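Local coordinates for protein transcription regulator AmtR (Mycobacterium smegmatis, PDB 5E57) that probably binds DNA as a TetR-family transcription factor and takes part in nitrogen regulation, pairing a helix-turn-helix DNA-binding motif with a ligand-binding domain, at residues W101-G104 and A105-L108; P83-H86 and A87-Y91. One frame throughout, in Å; residues are numbered along the deposited sequence.

Contact 1 (W101-G104 and A105-L108). With ACT (acetate ion), chain D.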
loop_
_atom_site.group_PDB
_atom_site.type_symbol
_atom_site.label_atom_id
_atom_site.label_comp_id
_atom_site.label_asym_id
_atom_site.label_seq_id
_atom_site.Cartn_x
_atom_site.Cartn_y
_atom_site.Cartn_z
ATOM N N TRP A 101 11.155 11.270 -5.633
ATOM C CA TRP A 101 10.464 10.295 -6.453
ATOM C C TRP A 101 9.879 9.193 -5.568
ATOM O O TRP A 101 10.372 8.897 -4.505
ATOM C CB TRP A 101 11.407 9.684 -7.515
ATOM C CG TRP A 101 12.087 10.730 -8.351
ATOM C CD1 TRP A 101 13.382 11.098 -8.296
ATOM C CD2 TRP A 101 11.473 11.559 -9.328
ATOM N NE1 TRP A 101 13.640 12.047 -9.226
ATOM C CE2 TRP A 101 12.477 12.386 -9.856
ATOM C CE3 TRP A 101 10.169 11.663 -9.824
ATOM C CZ2 TRP A 101 12.231 13.344 -10.858
ATOM C CZ3 TRP A 101 9.908 12.601 -10.830
ATOM C CH2 TRP A 101 10.941 13.456 -11.328
ATOM N N ASN A 102 8.791 8.596 -6.003
ATOM C CA ASN A 102 8.080 7.659 -5.139
ATOM C C ASN A 102 8.666 6.243 -5.223
ATOM O O ASN A 102 8.020 5.322 -5.704
ATOM C CB ASN A 102 6.567 7.687 -5.501
ATOM C CG ASN A 102 5.705 6.898 -4.529
ATOM O OD1 ASN A 102 6.064 6.719 -3.368
ATOM N ND2 ASN A 102 4.536 6.458 -4.996
ATOM N N LEU A 103 9.877 6.059 -4.695
ATOM C CA LEU A 103 10.640 4.774 -4.900
ATOM C C LEU A 103 9.952 3.581 -4.286
ATOM O O LEU A 103 10.060 2.498 -4.757
ATOM C CB LEU A 103 12.043 4.868 -4.332
ATOM C CG LEU A 103 12.913 5.959 -4.992
ATOM C CD1 LEU A 103 14.133 6.268 -4.114
ATOM C CD2 LEU A 103 13.252 5.576 -6.439
ATOM N N GLY A 104 9.156 3.780 -3.245
ATOM C CA GLY A 104 8.484 2.645 -2.641
ATOM C C GLY A 104 7.497 2.015 -3.570
ATOM O O GLY A 104 7.031 0.884 -3.340
ATOM N N ALA A 105 7.113 2.760 -4.614
ATOM C CA ALA A 105 6.243 2.225 -5.603
ATOM C C ALA A 105 6.921 1.075 -6.321
ATOM O O ALA A 105 6.237 0.298 -6.948
ATOM C CB ALA A 105 5.875 3.277 -6.636
ATOM N N LEU A 106 8.243 0.960 -6.229
ATOM C CA LEU A 106 8.922 -0.146 -6.955
ATOM C C LEU A 106 8.901 -1.503 -6.159
ATOM O O LEU A 106 9.260 -2.550 -6.693
ATOM C CB LEU A 106 10.349 0.298 -7.253
ATOM C CG LEU A 106 10.512 1.578 -8.089
ATOM C CD1 LEU A 106 11.986 1.952 -8.058
ATOM C CD2 LEU A 106 9.985 1.421 -9.521
ATOM N N TYR A 107 8.445 -1.484 -4.910
ATOM C CA TYR A 107 8.476 -2.689 -4.048
ATOM C C TYR A 107 7.707 -3.824 -4.640
ATOM O O TYR A 107 7.980 -4.937 -4.346
ATOM C CB TYR A 107 7.891 -2.389 -2.669
ATOM C CG TYR A 107 8.714 -1.467 -1.767
ATOM C CD1 TYR A 107 10.033 -1.154 -2.035
ATOM C CD2 TYR A 107 8.184 -0.998 -0.593
ATOM C CE1 TYR A 107 10.780 -0.336 -1.177
ATOM C CE2 TYR A 107 8.930 -0.210 0.265
ATOM C CZ TYR A 107 10.222 0.092 -0.037
ATOM O OH TYR A 107 10.924 0.865 0.803
ATOM N N LEU A 108 6.722 -3.545 -5.479
ATOM C CA LEU A 108 5.883 -4.569 -6.030
ATOM C C LEU A 108 6.309 -5.121 -7.410
ATOM O O LEU A 108 5.681 -6.022 -7.942
ATOM C CB LEU A 108 4.495 -4.000 -6.146
ATOM C CG LEU A 108 3.938 -3.498 -4.795
ATOM C CD1 LEU A 108 2.466 -3.071 -4.983
ATOM C CD2 LEU A 108 4.092 -4.523 -3.657
HETATM C C ACT D . 9.833 1.073 4.479
HETATM O O ACT D . 9.957 0.513 3.410
HETATM O OXT ACT D . 8.844 0.724 5.186
HETATM C CH3 ACT D . 10.871 2.136 4.863
#
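G104 CA sits over one face of the Y107 ring, 3.9 Å from the ring centroid and only 4° off the ring normal, a CH-pi contact. The Y107 ring is brought there by a first torsion of -69°, which sets CG beside its own backbone N, and CG then comes to 3.3 Å from G104 O. G104 O also accepts Y107 N at 3.2 Å, so backbone and ring of Y107 both close on one glycine. A105 N bonds to N102 O at 2.9 Å. A105 CB touches N102 ND2 at 3.8 Å, while that ND2 gives its hydrogen bond to I160 O of helix 151-165. One step on, L106 N reaches L103 O at 2.8 Å in a nearly straight bond, while L103 CD2 and L106 CD1 meet at 4.2 Å. Three successive i to i+3 bonds of this kind make a short 3-10 turn, entered through an inverse gamma turn centred on N102. The ring's polar end has two partners: Y107 OH gives a hydrogen bond to an acetate oxygen at 2.8 Å, near the ring plane, and also bonds to T63. The acetate probably comes from the crystallisation liquor. The turn belongs to the connection between helices 82-98 and 118-142. N102 and A105 lean on helix 151-165, L103 on helix 9-23 and L106 on helix 52-61, while A105 also packs on L108 of the second subunit.

Contact 2 (P83-H86 and A87-Y91)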
loop_
_atom_site.group_PDB
_atom_site.type_symbol
_atom_site.label_atom_id
_atom_site.label_comp_id
_atom_site.label_asym_id
_atom_site.label_seq_id
_atom_site.Cartn_x
_atom_site.Cartn_y
_atom_site.Cartn_z
ATOM N N PRO A 83 5.803 5.055 22.629
ATOM C CA PRO A 83 6.563 6.174 22.104
ATOM C C PRO A 83 7.621 5.719 21.132
ATOM O O PRO A 83 8.096 6.530 20.321
ATOM C CB PRO A 83 7.228 6.792 23.339
ATOM C CG PRO A 83 6.247 6.508 24.454
ATOM C CD PRO A 83 5.647 5.143 24.095
ATOM N N ARG A 84 8.004 4.446 21.206
ATOM C CA ARG A 84 9.142 4.013 20.389
ATOM C C ARG A 84 8.675 3.725 18.945
ATOM O O ARG A 84 9.271 4.208 17.956
ATOM C CB ARG A 84 9.858 2.830 21.041
ATOM C CG ARG A 84 10.732 3.295 22.224
ATOM C CD ARG A 84 11.597 2.150 22.707
ATOM N NE ARG A 84 10.800 1.187 23.387
ATOM C CZ ARG A 84 10.942 -0.145 23.361
ATOM N NH1 ARG A 84 11.806 -0.759 22.598
ATOM N NH2 ARG A 84 10.119 -0.861 24.096
ATOM N N LEU A 85 7.584 2.999 18.878
ATOM C CA LEU A 85 6.903 2.734 17.667
ATOM C C LEU A 85 6.448 4.030 17.012
ATOM O O LEU A 85 6.769 4.273 15.860
ATOM C CB LEU A 85 5.711 1.877 17.941
ATOM C CG LEU A 85 4.830 1.576 16.727
ATOM C CD1 LEU A 85 5.646 0.858 15.683
ATOM C CD2 LEU A 85 3.660 0.693 17.159
ATOM N N HIS A 86 5.801 4.884 17.778
ATOM C CA HIS A 86 5.472 6.203 17.275
ATOM C C HIS A 86 6.611 6.911 16.599
ATOM O O HIS A 86 6.432 7.432 15.503
ATOM C CB HIS A 86 4.838 7.102 18.316
ATOM C CG HIS A 86 4.098 8.260 17.710
ATOM N ND1 HIS A 86 4.655 9.514 17.597
ATOM C CD2 HIS A 86 2.890 8.333 17.121
ATOM C CE1 HIS A 86 3.801 10.320 16.979
ATOM N NE2 HIS A 86 2.717 9.633 16.707
ATOM N N ALA A 87 7.791 6.922 17.219
ATOM C CA ALA A 87 8.889 7.656 16.708
ATOM C C ALA A 87 9.342 6.972 15.390
ATOM O O ALA A 87 9.695 7.664 14.440
ATOM C CB ALA A 87 10.046 7.673 17.681
ATOM N N LEU A 88 9.350 5.638 15.350
ATOM C CA LEU A 88 9.750 4.981 14.118
ATOM C C LEU A 88 8.781 5.355 12.963
ATOM O O LEU A 88 9.222 5.614 11.864
ATOM C CB LEU A 88 9.767 3.463 14.316
ATOM C CG LEU A 88 10.054 2.578 13.092
ATOM C CD1 LEU A 88 11.362 2.922 12.432
ATOM C CD2 LEU A 88 10.034 1.111 13.539
ATOM N N VAL A 89 7.485 5.352 13.246
ATOM C CA VAL A 89 6.461 5.604 12.215
ATOM C C VAL A 89 6.670 7.026 11.671
ATOM O O VAL A 89 6.717 7.251 10.450
ATOM C CB VAL A 89 5.062 5.467 12.839
ATOM C CG1 VAL A 89 3.992 5.933 11.920
ATOM C CG2 VAL A 89 4.757 4.008 13.159
ATOM N N ILE A 90 6.880 8.003 12.551
ATOM C CA ILE A 90 7.030 9.367 12.028
ATOM C C ILE A 90 8.259 9.417 11.151
ATOM O O ILE A 90 8.204 9.878 10.039
ATOM C CB ILE A 90 7.155 10.396 13.128
ATOM C CG1 ILE A 90 5.888 10.394 13.968
ATOM C CG2 ILE A 90 7.494 11.793 12.579
ATOM C CD1 ILE A 90 4.568 10.499 13.253
ATOM N N TYR A 91 9.359 8.860 11.623
ATOM C CA TYR A 91 10.598 8.968 10.920
ATOM C C TYR A 91 10.492 8.310 9.620
ATOM O O TYR A 91 10.938 8.844 8.586
ATOM C CB TYR A 91 11.735 8.325 11.735
ATOM C CG TYR A 91 13.082 8.366 11.062
ATOM C CD1 TYR A 91 13.897 9.515 11.149
ATOM C CD2 TYR A 91 13.554 7.296 10.334
ATOM C CE1 TYR A 91 15.143 9.568 10.542
ATOM C CE2 TYR A 91 14.849 7.315 9.761
ATOM C CZ TYR A 91 15.648 8.456 9.859
ATOM O OH TYR A 91 16.913 8.541 9.294
#
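H86 and I90, one helical turn apart, make the closest side-chain meeting of this segment pair: CE1 of the H86 imidazole lies 3.7 Å from I90 CG1, and I90 CD1 is almost as near to it. With CG of H86 anti to the backbone N (chi1 -161°), the ring is placed where it meets the isoleucine at a slant. Its ND1 is hydrogen-bonded to T198, which fixes the buried imidazole between its own helix and helix 191-202; W175 touches both H86 and I90. A second apolar pair, L85 and V89, is more loosely matched, CD1 to CG2 at 4.1 Å, although V89 CG2 also comes to 3.4 Å from L85 O. Behind these side chains runs regular alpha-helical i to i+4 bonding within helix 82-98, a helix of the all-helical TetR-type core. V89 N to L85 O (2.9 Å) and I90 N to H86 O (3.0 Å) are both close to straight at the hydrogen. The bonding is less direct at the start of the segment: A87 N reaches P83 O at 3.1 Å in a more bent bond, with an N-H...O angle of 145°. Here too lies the less buried side, where P83 and R84 point away from the following turn. The guanidinium group of R84 bonds to residues earlier in the same chain, NH1 to L74 O and NE to P80 O. L85 and L88, by contrast, are buried against Y131 of helix 118-142.

How the contacts relate
Contact 2 comes first along the chain, near the start of helix 82-98; contact 1 follows in the connection that leads from that helix to helix 118-142. Their centres are 21 Å apart, their nearest atoms about 11 Å, and they lie on opposite sides of the chain's centre without touching. Contact 2 packs among helices 65-75, 118-142, 173-183 and 191-202. Contact 1 instead meets helices 9-23 and 52-61, which flank the predicted helix-turn-helix (30-49) in sequence, as well as helix 151-165 and the second subunit. The chain thus runs from a helix packed among four others to a turn set between the N-terminal helices and helix 151-165.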